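Local atomic coordinates of L-ornithine N(5)-monooxygenase (PDB entry 3S5W), a protein that catalyses the NADPH- and oxygen-dependent N5-hydroxylation of L-ornithine with bound FAD, the first step toward the hydroxamate groups of pyoverdin. Residues 51-56 with 442-447; 45-50 with 93-98; 41-46 with 135-140. One frame throughout, in Å; residues are numbered along the deposited sequence.

Contact 1 (51-56 with 442-447); sequences ERAQAQ and SLYQHL. With PO4 (phosphate ion), chain G.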
loop_
_atom_site.group_PDB
_atom_site.type_symbol
_atom_site.label_atom_id
_atom_site.label_comp_id
_atom_site.label_asym_id
_atom_site.label_seq_id
_atom_site.Cartn_x
_atom_site.Cartn_y
_atom_site.Cartn_z
ATOM N N GLU A 51 16.065 -15.807 10.101
ATOM C CA GLU A 51 17.464 -16.004 9.652
ATOM C C GLU A 51 18.497 -15.716 10.726
ATOM O O GLU A 51 19.542 -16.358 10.761
ATOM C CB GLU A 51 17.813 -15.148 8.412
ATOM C CG GLU A 51 16.933 -15.466 7.193
ATOM C CD GLU A 51 17.321 -14.699 5.895
ATOM O OE1 GLU A 51 18.175 -13.775 5.942
ATOM O OE2 GLU A 51 16.751 -15.044 4.824
ATOM N N ARG A 52 18.207 -14.743 11.582
ATOM C CA ARG A 52 19.112 -14.341 12.649
ATOM C C ARG A 52 19.046 -15.243 13.890
ATOM O O ARG A 52 19.984 -15.247 14.691
ATOM C CB ARG A 52 18.829 -12.901 13.056
ATOM C CG ARG A 52 19.189 -11.854 12.023
ATOM C CD ARG A 52 18.920 -10.458 12.539
ATOM N NE ARG A 52 19.351 -9.405 11.605
ATOM C CZ ARG A 52 20.591 -8.926 11.488
ATOM N NH1 ARG A 52 21.569 -9.393 12.246
ATOM N NH2 ARG A 52 20.857 -7.957 10.611
ATOM N N ALA A 53 17.955 -16.002 14.021
ATOM C CA ALA A 53 17.627 -16.775 15.219
ATOM C C ALA A 53 18.696 -17.794 15.624
ATOM O O ALA A 53 19.059 -17.851 16.800
ATOM C CB ALA A 53 16.255 -17.450 15.081
ATOM N N GLN A 54 19.216 -18.575 14.674
ATOM C CA GLN A 54 20.255 -19.565 15.023
ATOM C C GLN A 54 21.496 -18.918 15.647
ATOM O O GLN A 54 21.910 -19.306 16.741
ATOM C CB GLN A 54 20.626 -20.471 13.849
ATOM C CG GLN A 54 20.770 -21.948 14.290
ATOM C CD GLN A 54 21.829 -22.717 13.520
ATOM O OE1 GLN A 54 22.478 -22.184 12.612
ATOM N NE2 GLN A 54 22.011 -23.987 13.881
ATOM N N ALA A 55 22.045 -17.897 14.995
ATOM C CA ALA A 55 23.252 -17.254 15.497
ATOM C C ALA A 55 23.035 -16.327 16.693
ATOM O O ALA A 55 23.942 -16.168 17.503
ATOM C CB ALA A 55 23.979 -16.524 14.386
ATOM N N GLN A 56 21.856 -15.708 16.805
ATOM C CA GLN A 56 21.616 -14.681 17.839
ATOM C C GLN A 56 20.494 -15.004 18.840
ATOM O O GLN A 56 20.204 -14.187 19.707
ATOM C CB GLN A 56 21.366 -13.309 17.194
ATOM C CG GLN A 56 22.465 -12.834 16.268
ATOM C CD GLN A 56 22.098 -11.581 15.478
ATOM O OE1 GLN A 56 21.777 -11.661 14.284
ATOM N NE2 GLN A 56 22.148 -10.428 16.127
ATOM N N SER A 442 18.940 -3.950 14.068
ATOM C CA SER A 442 18.780 -2.921 15.079
ATOM C C SER A 442 18.048 -3.483 16.321
ATOM O O SER A 442 18.436 -3.198 17.457
ATOM C CB SER A 442 18.010 -1.752 14.498
ATOM O OG SER A 442 17.706 -0.781 15.486
ATOM N N LEU A 443 16.986 -4.254 16.091
ATOM C CA LEU A 443 16.182 -4.820 17.174
ATOM C C LEU A 443 17.010 -5.723 18.072
ATOM O O LEU A 443 16.946 -5.577 19.303
ATOM C CB LEU A 443 14.966 -5.574 16.632
ATOM C CG LEU A 443 14.054 -6.272 17.648
ATOM C CD1 LEU A 443 13.444 -5.261 18.622
ATOM C CD2 LEU A 443 12.955 -7.046 16.953
ATOM N N TYR A 444 17.778 -6.640 17.468
ATOM C CA TYR A 444 18.681 -7.506 18.246
ATOM C C TYR A 444 19.703 -6.683 19.021
ATOM O O TYR A 444 19.968 -6.981 20.183
ATOM C CB TYR A 444 19.406 -8.539 17.378
ATOM C CG TYR A 444 18.662 -9.840 17.196
ATOM C CD1 TYR A 444 18.729 -10.852 18.167
ATOM C CD2 TYR A 444 17.902 -10.070 16.057
ATOM C CE1 TYR A 444 18.059 -12.052 17.996
ATOM C CE2 TYR A 444 17.220 -11.256 15.875
ATOM C CZ TYR A 444 17.299 -12.252 16.841
ATOM O OH TYR A 444 16.623 -13.430 16.642
ATOM N N GLN A 445 20.261 -5.657 18.386
ATOM C CA GLN A 445 21.204 -4.756 19.047
ATOM C C GLN A 445 20.556 -4.059 20.253
ATOM O O GLN A 445 21.179 -3.947 21.313
ATOM C CB GLN A 445 21.779 -3.742 18.044
ATOM C CG GLN A 445 22.831 -2.749 18.593
ATOM C CD GLN A 445 24.054 -3.426 19.249
ATOM O OE1 GLN A 445 24.569 -4.440 18.760
ATOM N NE2 GLN A 445 24.510 -2.861 20.365
ATOM N N HIS A 446 19.313 -3.605 20.096
ATOM C CA HIS A 446 18.588 -2.979 21.195
ATOM C C HIS A 446 18.262 -3.954 22.339
ATOM O O HIS A 446 18.402 -3.600 23.511
ATOM C CB HIS A 446 17.307 -2.304 20.706
ATOM C CG HIS A 446 16.378 -1.912 21.815
ATOM N ND1 HIS A 446 16.539 -0.755 22.545
ATOM C CD2 HIS A 446 15.292 -2.536 22.336
ATOM C CE1 HIS A 446 15.589 -0.677 23.461
ATOM N NE2 HIS A 446 14.819 -1.745 23.356
ATOM N N LEU A 447 17.817 -5.158 21.991
ATOM C CA LEU A 447 17.425 -6.170 22.976
ATOM C C LEU A 447 18.600 -6.902 23.655
ATOM O O LEU A 447 18.399 -7.554 24.682
ATOM C CB LEU A 447 16.443 -7.174 22.363
ATOM C CG LEU A 447 15.055 -6.661 21.936
ATOM C CD1 LEU A 447 14.268 -7.758 21.231
ATOM C CD2 LEU A 447 14.254 -6.117 23.116
HETATM P P PO4 G . 18.688 1.989 23.179
HETATM O O1 PO4 G . 18.640 0.917 22.104
HETATM O O2 PO4 G . 17.337 2.078 23.865
HETATM O O3 PO4 G . 19.760 1.625 24.178
HETATM O O4 PO4 G . 19.032 3.335 22.573
#
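Tyr-444 reaches out from the C-terminal helix and overlaps both Gln-56 and Arg-52 at the far end of helix 40-56, a worked example of an aromatic ring bridging two helices too distant to mesh directly. The short axes come no closer than 12.1 Å, and their directions are 33° apart. Gln-56 covers one face of the ring: its CD sits above the plane, displaced toward the rim, with the amide tilted 32° from the ring. The aliphatic part takes up the outer portion, CB lying 3.6 Å from Tyr-444 CE1, while NE2 ends 3.6 Å from Tyr-444 CB. Arg-52 slides past in the opposite direction, its CB 3.6 Å from Tyr-444 CE2 and its CD 3.7 Å from Tyr-444 CD2. With CG placed beside the backbone N (chi1 -69°) and the rest extended to NE, the chain runs along the CD2-CE2 side of the ring, touching it at CB and CD before the guanidinium passes on.

The two polar ends are tied together one helical turn apart. Arg-52 NH1 donates to Gln-56 OE1 at 3.1 Å, meeting a lone pair of the amide oxygen in its carbonyl plane and lying in the guanidinium plane as well, which probably helps to hold the amide over the tyrosine. Ser-440 OG and Glu-437 O take the NE and NH2 sides of Arg-52, and the hydroxyl of Tyr-444 bonds to Gly-57 O just beyond the helix. On the opposite flank of 442-447, His-446 ND1 gives a nearly straight 2.7 Å bond to O1 of a phosphate that Arg-401 also holds, probably an ion from the crystallisation liquor.

Packing here thus comes from a ring and aliphatic stems, whereas the polar tips, bonded to one another and to backbone and serine oxygens nearby, probably help to fix how those stems lie.

Contact 2 (45-50 with 93-98); sequences LAIALQ and SLRNPT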
loop_
_atom_site.group_PDB
_atom_site.type_symbol
_atom_site.label_atom_id
_atom_site.label_comp_id
_atom_site.label_asym_id
_atom_site.label_seq_id
_atom_site.Cartn_x
_atom_site.Cartn_y
_atom_site.Cartn_z
ATOM N N LEU A 45 10.083 -8.889 7.515
ATOM C CA LEU A 45 10.728 -8.809 8.825
ATOM C C LEU A 45 10.747 -10.166 9.596
ATOM O O LEU A 45 11.788 -10.529 10.153
ATOM C CB LEU A 45 10.083 -7.711 9.666
ATOM C CG LEU A 45 10.651 -7.521 11.088
ATOM C CD1 LEU A 45 12.141 -7.161 11.012
ATOM C CD2 LEU A 45 9.865 -6.386 11.717
ATOM N N ALA A 46 9.637 -10.902 9.602
ATOM C CA ALA A 46 9.560 -12.226 10.237
ATOM C C ALA A 46 10.609 -13.183 9.642
ATOM O O ALA A 46 11.269 -13.974 10.369
ATOM C CB ALA A 46 8.138 -12.828 10.054
ATOM N N ILE A 47 10.763 -13.119 8.319
ATOM C CA ILE A 47 11.800 -13.912 7.642
ATOM C C ILE A 47 13.200 -13.523 8.109
ATOM O O ILE A 47 14.031 -14.397 8.425
ATOM C CB ILE A 47 11.730 -13.769 6.095
ATOM C CG1 ILE A 47 10.395 -14.278 5.575
ATOM C CG2 ILE A 47 12.911 -14.483 5.424
ATOM C CD1 ILE A 47 10.091 -13.830 4.124
ATOM N N ALA A 48 13.477 -12.224 8.141
ATOM C CA ALA A 48 14.815 -11.766 8.505
ATOM C C ALA A 48 15.135 -12.115 9.980
ATOM O O ALA A 48 16.284 -12.482 10.311
ATOM C CB ALA A 48 14.940 -10.298 8.273
ATOM N N LEU A 49 14.115 -12.030 10.832
ATOM C CA LEU A 49 14.234 -12.452 12.251
ATOM C C LEU A 49 14.553 -13.926 12.366
ATOM O O LEU A 49 15.455 -14.299 13.128
ATOM C CB LEU A 49 12.972 -12.123 13.065
ATOM C CG LEU A 49 12.679 -10.647 13.310
ATOM C CD1 LEU A 49 11.262 -10.447 13.855
ATOM C CD2 LEU A 49 13.729 -9.996 14.184
ATOM N N GLN A 50 13.842 -14.752 11.594
ATOM C CA GLN A 50 14.092 -16.202 11.538
ATOM C C GLN A 50 15.518 -16.567 11.070
ATOM O O GLN A 50 16.115 -17.530 11.597
ATOM C CB GLN A 50 13.022 -16.934 10.707
ATOM C CG GLN A 50 13.330 -18.411 10.467
ATOM C CD GLN A 50 12.239 -19.135 9.708
ATOM O OE1 GLN A 50 11.408 -19.825 10.304
ATOM N NE2 GLN A 50 12.225 -18.979 8.391
ATOM N N SER A 93 14.936 -11.839 -1.930
ATOM C CA SER A 93 16.027 -12.076 -2.877
ATOM C C SER A 93 17.124 -11.025 -2.902
ATOM O O SER A 93 18.292 -11.367 -3.103
ATOM C CB SER A 93 15.495 -12.388 -4.287
ATOM O OG SER A 93 14.866 -13.664 -4.267
ATOM N N LEU A 94 16.776 -9.751 -2.718
ATOM C CA LEU A 94 17.819 -8.710 -2.683
ATOM C C LEU A 94 18.815 -8.905 -1.529
ATOM O O LEU A 94 19.926 -8.393 -1.581
ATOM C CB LEU A 94 17.212 -7.310 -2.619
ATOM C CG LEU A 94 16.443 -6.844 -3.855
ATOM C CD1 LEU A 94 16.188 -5.339 -3.795
ATOM C CD2 LEU A 94 17.235 -7.195 -5.102
ATOM N N ARG A 95 18.371 -9.605 -0.483
ATOM C CA ARG A 95 19.235 -9.945 0.653
ATOM C C ARG A 95 19.821 -11.343 0.507
ATOM O O ARG A 95 21.010 -11.528 0.693
ATOM C CB ARG A 95 18.452 -9.902 1.975
ATOM C CG ARG A 95 19.354 -10.099 3.226
ATOM C CD ARG A 95 18.523 -10.181 4.519
ATOM N NE ARG A 95 17.642 -11.334 4.538
ATOM C CZ ARG A 95 16.318 -11.264 4.437
ATOM N NH1 ARG A 95 15.725 -10.082 4.308
ATOM N NH2 ARG A 95 15.585 -12.367 4.448
ATOM N N ASN A 96 18.959 -12.309 0.189
ATOM C CA ASN A 96 19.281 -13.736 0.275
ATOM C C ASN A 96 18.535 -14.566 -0.775
ATOM O O ASN A 96 17.474 -15.100 -0.492
ATOM C CB ASN A 96 18.978 -14.256 1.698
ATOM C CG ASN A 96 19.245 -15.747 1.857
ATOM O OD1 ASN A 96 18.667 -16.397 2.727
ATOM N ND2 ASN A 96 20.101 -16.293 1.006
ATOM N N PRO A 97 19.100 -14.682 -2.009
ATOM C CA PRO A 97 18.460 -15.477 -3.050
ATOM C C PRO A 97 18.313 -16.944 -2.715
ATOM O O PRO A 97 17.525 -17.620 -3.366
ATOM C CB PRO A 97 19.422 -15.341 -4.243
ATOM C CG PRO A 97 20.046 -14.033 -4.048
ATOM C CD PRO A 97 20.258 -13.948 -2.531
ATOM N N THR A 98 19.077 -17.433 -1.724
ATOM C CA THR A 98 18.983 -18.843 -1.324
ATOM C C THR A 98 17.836 -19.098 -0.312
ATOM O O THR A 98 17.580 -20.241 0.083
ATOM C CB THR A 98 20.324 -19.404 -0.730
ATOM O OG1 THR A 98 20.521 -18.890 0.589
ATOM C CG2 THR A 98 21.521 -19.055 -1.594
#
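The helix of the beta-alpha-beta unit that opens the FAD-binding domain meets, along its middle, the loop leading to helix 103-109, and Arg-95 is the loop residue that touches Ile-47 and Ala-48. The guanidinium presents two different surfaces to the helix. Ala-48 lies over one face, CB standing 4.0 Å above the plane but shifted toward the rim, so that Arg-95 NH1 is the nearest atom. Ile-47 comes instead to the edge: CG2 lies near the plane, 3.5 Å from Arg-95 NH2, and the two side chains cross at a slant. It is the CG2 branch, trans to the backbone N of Ile-47, that reaches the arginine; the CG1 branch is directed to Val-136 and Phe-140.

Residues 93-98 form no regular helix or strand here, and one long side chain spans the gap; the nearest CA atoms, those of Ala-48 and Arg-95, are 9.2 Å apart. The arginine leaves its backbone extended and then folds at its third torsion (chi3 64°), which brings the flat end broadside to Ala-48.

In the Rossmann-type topology strand 30-36 leads into helix 40-56 and on to strand 61-65, and the helix shields one side of the sheet; the 93-98 loop lies against this helix, and helix 432-447 packs beside it, also reaching strand 30-36. The charged group is held by partners around its rim. Arg-95 NE forms a salt bridge with Glu-51 OE1, and Glu-51 OE2 lies close to Arg-95 NH2, a two-pronged grip that would help to keep the guanidinium from rotating. Arg-95 NH1 bonds to Pro-433 O near the start of the C-terminal helix, whose Ala-436 and Ser-440 also pack against Ala-48.

Contact 3 (41-46 with 135-140); sequences SNIALA and WVASHF. With FAD (flavin-adenine dinucleotide), chain C.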
loop_
_atom_site.group_PDB
_atom_site.type_symbol
_atom_site.label_atom_id
_atom_site.label_comp_id
_atom_site.label_asym_id
_atom_site.label_seq_id
_atom_site.Cartn_x
_atom_site.Cartn_y
_atom_site.Cartn_z
ATOM N N SER A 41 5.664 -5.845 4.576
ATOM C CA SER A 41 6.725 -5.278 5.418
ATOM C C SER A 41 7.046 -6.199 6.606
ATOM O O SER A 41 8.201 -6.483 6.896
ATOM C CB SER A 41 6.347 -3.883 5.926
ATOM O OG SER A 41 6.472 -2.947 4.883
ATOM N N ASN A 42 6.009 -6.629 7.311
ATOM C CA ASN A 42 6.243 -7.429 8.498
ATOM C C ASN A 42 6.474 -8.899 8.206
ATOM O O ASN A 42 7.156 -9.562 8.970
ATOM C CB ASN A 42 5.162 -7.192 9.547
ATOM C CG ASN A 42 5.376 -5.877 10.311
ATOM O OD1 ASN A 42 6.438 -5.246 10.228
ATOM N ND2 ASN A 42 4.380 -5.488 11.082
ATOM N N ILE A 43 5.950 -9.398 7.090
ATOM C CA ILE A 43 6.296 -10.762 6.658
ATOM C C ILE A 43 7.805 -10.792 6.348
ATOM O O ILE A 43 8.514 -11.694 6.784
ATOM C CB ILE A 43 5.473 -11.227 5.417
ATOM C CG1 ILE A 43 3.970 -11.227 5.710
ATOM C CG2 ILE A 43 5.893 -12.610 5.024
ATOM C CD1 ILE A 43 3.034 -11.327 4.484
ATOM N N ALA A 44 8.295 -9.811 5.578
ATOM C CA ALA A 44 9.730 -9.751 5.279
ATOM C C ALA A 44 10.569 -9.676 6.568
ATOM O O ALA A 44 11.665 -10.275 6.673
ATOM C CB ALA A 44 10.049 -8.528 4.377
ATOM N N LEU A 45 10.083 -8.889 7.515
ATOM C CA LEU A 45 10.728 -8.809 8.825
ATOM C C LEU A 45 10.747 -10.166 9.596
ATOM O O LEU A 45 11.788 -10.529 10.153
ATOM C CB LEU A 45 10.083 -7.711 9.666
ATOM C CG LEU A 45 10.651 -7.521 11.088
ATOM C CD1 LEU A 45 12.141 -7.161 11.012
ATOM C CD2 LEU A 45 9.865 -6.386 11.717
ATOM N N ALA A 46 9.637 -10.902 9.602
ATOM C CA ALA A 46 9.560 -12.226 10.237
ATOM C C ALA A 46 10.609 -13.183 9.642
ATOM O O ALA A 46 11.269 -13.974 10.369
ATOM C CB ALA A 46 8.138 -12.828 10.054
ATOM N N TRP A 135 1.319 -17.829 0.923
ATOM C CA TRP A 135 2.133 -19.027 1.081
ATOM C C TRP A 135 3.315 -18.762 2.025
ATOM O O TRP A 135 3.557 -19.552 2.930
ATOM C CB TRP A 135 2.607 -19.558 -0.273
ATOM C CG TRP A 135 3.559 -20.728 -0.165
ATOM C CD1 TRP A 135 3.231 -22.045 0.059
ATOM C CD2 TRP A 135 4.987 -20.680 -0.279
ATOM N NE1 TRP A 135 4.368 -22.814 0.086
ATOM C CE2 TRP A 135 5.461 -22.006 -0.120
ATOM C CE3 TRP A 135 5.917 -19.639 -0.496
ATOM C CZ2 TRP A 135 6.831 -22.322 -0.169
ATOM C CZ3 TRP A 135 7.272 -19.947 -0.551
ATOM C CH2 TRP A 135 7.720 -21.281 -0.400
ATOM N N VAL A 136 4.018 -17.641 1.849
ATOM C CA VAL A 136 5.130 -17.312 2.731
ATOM C C VAL A 136 4.613 -17.158 4.186
ATOM O O VAL A 136 5.211 -17.727 5.089
ATOM C CB VAL A 136 5.886 -16.048 2.303
ATOM C CG1 VAL A 136 6.952 -15.641 3.346
ATOM C CG2 VAL A 136 6.613 -16.292 0.941
ATOM N N ALA A 137 3.555 -16.362 4.372
ATOM C CA ALA A 137 2.995 -16.050 5.701
ATOM C C ALA A 137 2.552 -17.319 6.455
ATOM O O ALA A 137 2.697 -17.371 7.668
ATOM C CB ALA A 137 1.816 -15.057 5.584
ATOM N N SER A 138 2.045 -18.321 5.732
ATOM C CA SER A 138 1.649 -19.620 6.295
ATOM C C SER A 138 2.810 -20.398 6.940
ATOM O O SER A 138 2.566 -21.420 7.585
ATOM C CB SER A 138 0.958 -20.509 5.238
ATOM O OG SER A 138 1.941 -21.140 4.431
ATOM N N HIS A 139 4.058 -19.943 6.766
ATOM C CA HIS A 139 5.203 -20.516 7.506
ATOM C C HIS A 139 5.440 -19.852 8.863
ATOM O O HIS A 139 6.375 -20.225 9.584
ATOM C CB HIS A 139 6.493 -20.452 6.679
ATOM C CG HIS A 139 6.465 -21.326 5.470
ATOM N ND1 HIS A 139 5.804 -20.971 4.314
ATOM C CD2 HIS A 139 6.993 -22.554 5.247
ATOM C CE1 HIS A 139 5.923 -21.946 3.430
ATOM N NE2 HIS A 139 6.649 -22.913 3.967
ATOM N N PHE A 140 4.597 -18.871 9.210
ATOM C CA PHE A 140 4.796 -18.060 10.433
ATOM C C PHE A 140 3.556 -18.060 11.330
ATOM O O PHE A 140 3.294 -17.098 12.065
ATOM C CB PHE A 140 5.279 -16.632 10.079
ATOM C CG PHE A 140 6.602 -16.630 9.411
ATOM C CD1 PHE A 140 6.694 -16.775 8.025
ATOM C CD2 PHE A 140 7.769 -16.550 10.159
ATOM C CE1 PHE A 140 7.943 -16.849 7.390
ATOM C CE2 PHE A 140 9.010 -16.612 9.532
ATOM C CZ PHE A 140 9.091 -16.748 8.148
HETATM P PA FAD C . 0.244 -3.359 3.671
HETATM O O1A FAD C . -0.732 -2.278 3.393
HETATM O O2A FAD C . 0.444 -4.375 2.533
HETATM O O5B FAD C . -0.214 -4.187 4.992
HETATM C C5B FAD C . -0.666 -3.483 6.125
HETATM C C4B FAD C . -1.391 -4.525 6.959
HETATM O O4B FAD C . -1.751 -3.915 8.169
HETATM C C3B FAD C . -2.690 -4.951 6.282
HETATM O O3B FAD C . -2.687 -6.349 6.075
HETATM C C2B FAD C . -3.792 -4.513 7.255
HETATM O O2B FAD C . -4.802 -5.504 7.412
HETATM C C1B FAD C . -3.038 -4.383 8.544
HETATM N N9A FAD C . -3.537 -3.374 9.473
HETATM C C8A FAD C . -3.803 -2.031 9.226
HETATM N N7A FAD C . -4.172 -1.461 10.412
HETATM C C5A FAD C . -4.111 -2.416 11.379
HETATM C C6A FAD C . -4.377 -2.382 12.748
HETATM N N6A FAD C . -4.534 -1.209 13.384
HETATM N N1A FAD C . -4.228 -3.559 13.477
HETATM C C2A FAD C . -3.815 -4.742 12.899
HETATM N N3A FAD C . -3.547 -4.778 11.535
HETATM C C4A FAD C . -3.700 -3.626 10.800
HETATM N N1 FAD C . 4.100 -2.043 -4.408
HETATM C C2 FAD C . 4.989 -2.604 -5.317
HETATM O O2 FAD C . 6.188 -2.593 -5.092
HETATM N N3 FAD C . 4.533 -3.179 -6.484
HETATM C C4 FAD C . 3.193 -3.229 -6.778
HETATM O O4 FAD C . 2.825 -3.799 -7.820
HETATM C C4X FAD C . 2.285 -2.649 -5.871
HETATM N N5 FAD C . 0.925 -2.665 -6.148
HETATM C C5X FAD C . 0.035 -2.083 -5.261
HETATM C C6 FAD C . -1.337 -2.106 -5.553
HETATM C C7 FAD C . -2.255 -1.530 -4.685
HETATM C C7M FAD C . -3.712 -1.584 -5.071
HETATM C C8 FAD C . -1.797 -0.905 -3.531
HETATM C C8M FAD C . -2.732 -0.265 -2.545
HETATM C C9 FAD C . -0.440 -0.877 -3.229
HETATM C C9A FAD C . 0.496 -1.482 -4.080
HETATM N N10 FAD C . 1.867 -1.463 -3.796
HETATM C C10 FAD C . 2.754 -2.030 -4.704
HETATM C "C1'" FAD C . 2.424 -0.784 -2.583
HETATM C "C2'" FAD C . 2.162 -1.528 -1.257
HETATM O "O2'" FAD C . 2.166 -0.486 -0.276
HETATM C "C3'" FAD C . 3.291 -2.513 -0.988
HETATM O "O3'" FAD C . 3.431 -3.474 -2.053
HETATM C "C4'" FAD C . 3.052 -3.316 0.315
HETATM O "O4'" FAD C . 1.727 -3.835 0.309
HETATM C "C5'" FAD C . 3.367 -2.540 1.620
HETATM O "O5'" FAD C . 3.450 -3.495 2.662
HETATM P P FAD C . 3.085 -3.157 4.202
HETATM O O1P FAD C . 3.147 -4.481 4.921
HETATM O O2P FAD C . 4.020 -2.064 4.643
HETATM O O3P FAD C . 1.585 -2.618 4.119
#
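Ile-43 projects as a forked bump against the C-terminal part of helix 126-137, its fork straddling the surface made by the neighbouring methyls of Val-136 and Ala-137. The CG2 methyl sits 3.6 Å from Val-136 CG1, the two side chains crossing, while CD1, carried farther out by the other branch, reaches Ala-137 CB at 4.1 Å. Both beta-branched residues turn the touching methyl trans to their own backbone N.

One turn on, the smaller knob of Ala-46 settles on the face of Phe-140. Its CB makes a CH-pi contact 4.1 Å from the ring centroid and 25° off the normal, displaced toward the CD2 side, and Phe-140 CE2 lies 3.6 Å from Ala-46 O. A type I turn from Ala-137 to Phe-140 swings this ring back toward the helix; Val-136 O lies at the ring's edge, in its plane.

At the start of the same segment the surface becomes polar. Ser-41 N donates to FAD O1P at 2.9 Å, and Ser-41 OG bonds to FAD O2P at 2.6 Å, with Arg-435 as a second partner of the hydroxyl. A helix following the first strand and pointing its N-terminal end at the cofactor's pyrophosphate is the hallmark of the Rossmann dinucleotide-binding fold.

In the fold
All three contacts use helix 40-56, read from its FAD end to its far end: contact 3 at the start, contact 2 in the middle, contact 1 last. Their chemistry changes with that order. Contact 3 is buried and apolar, close to the cofactor; contact 2 sets a guanidinium against two buried side chains; contact 1 is partly exposed, its centre about 28 Å from that of the chain, and lays a tyrosine ring on the aliphatic stems of Arg-52 and Gln-56, whose polar ends are hydrogen-bonded. Neighbours are coupled, through Ile-47 into contact 3 and the Glu-51 salt bridge into contact 1. Contacts 1 and 3 do not touch, their nearest atoms being about 5 Å apart.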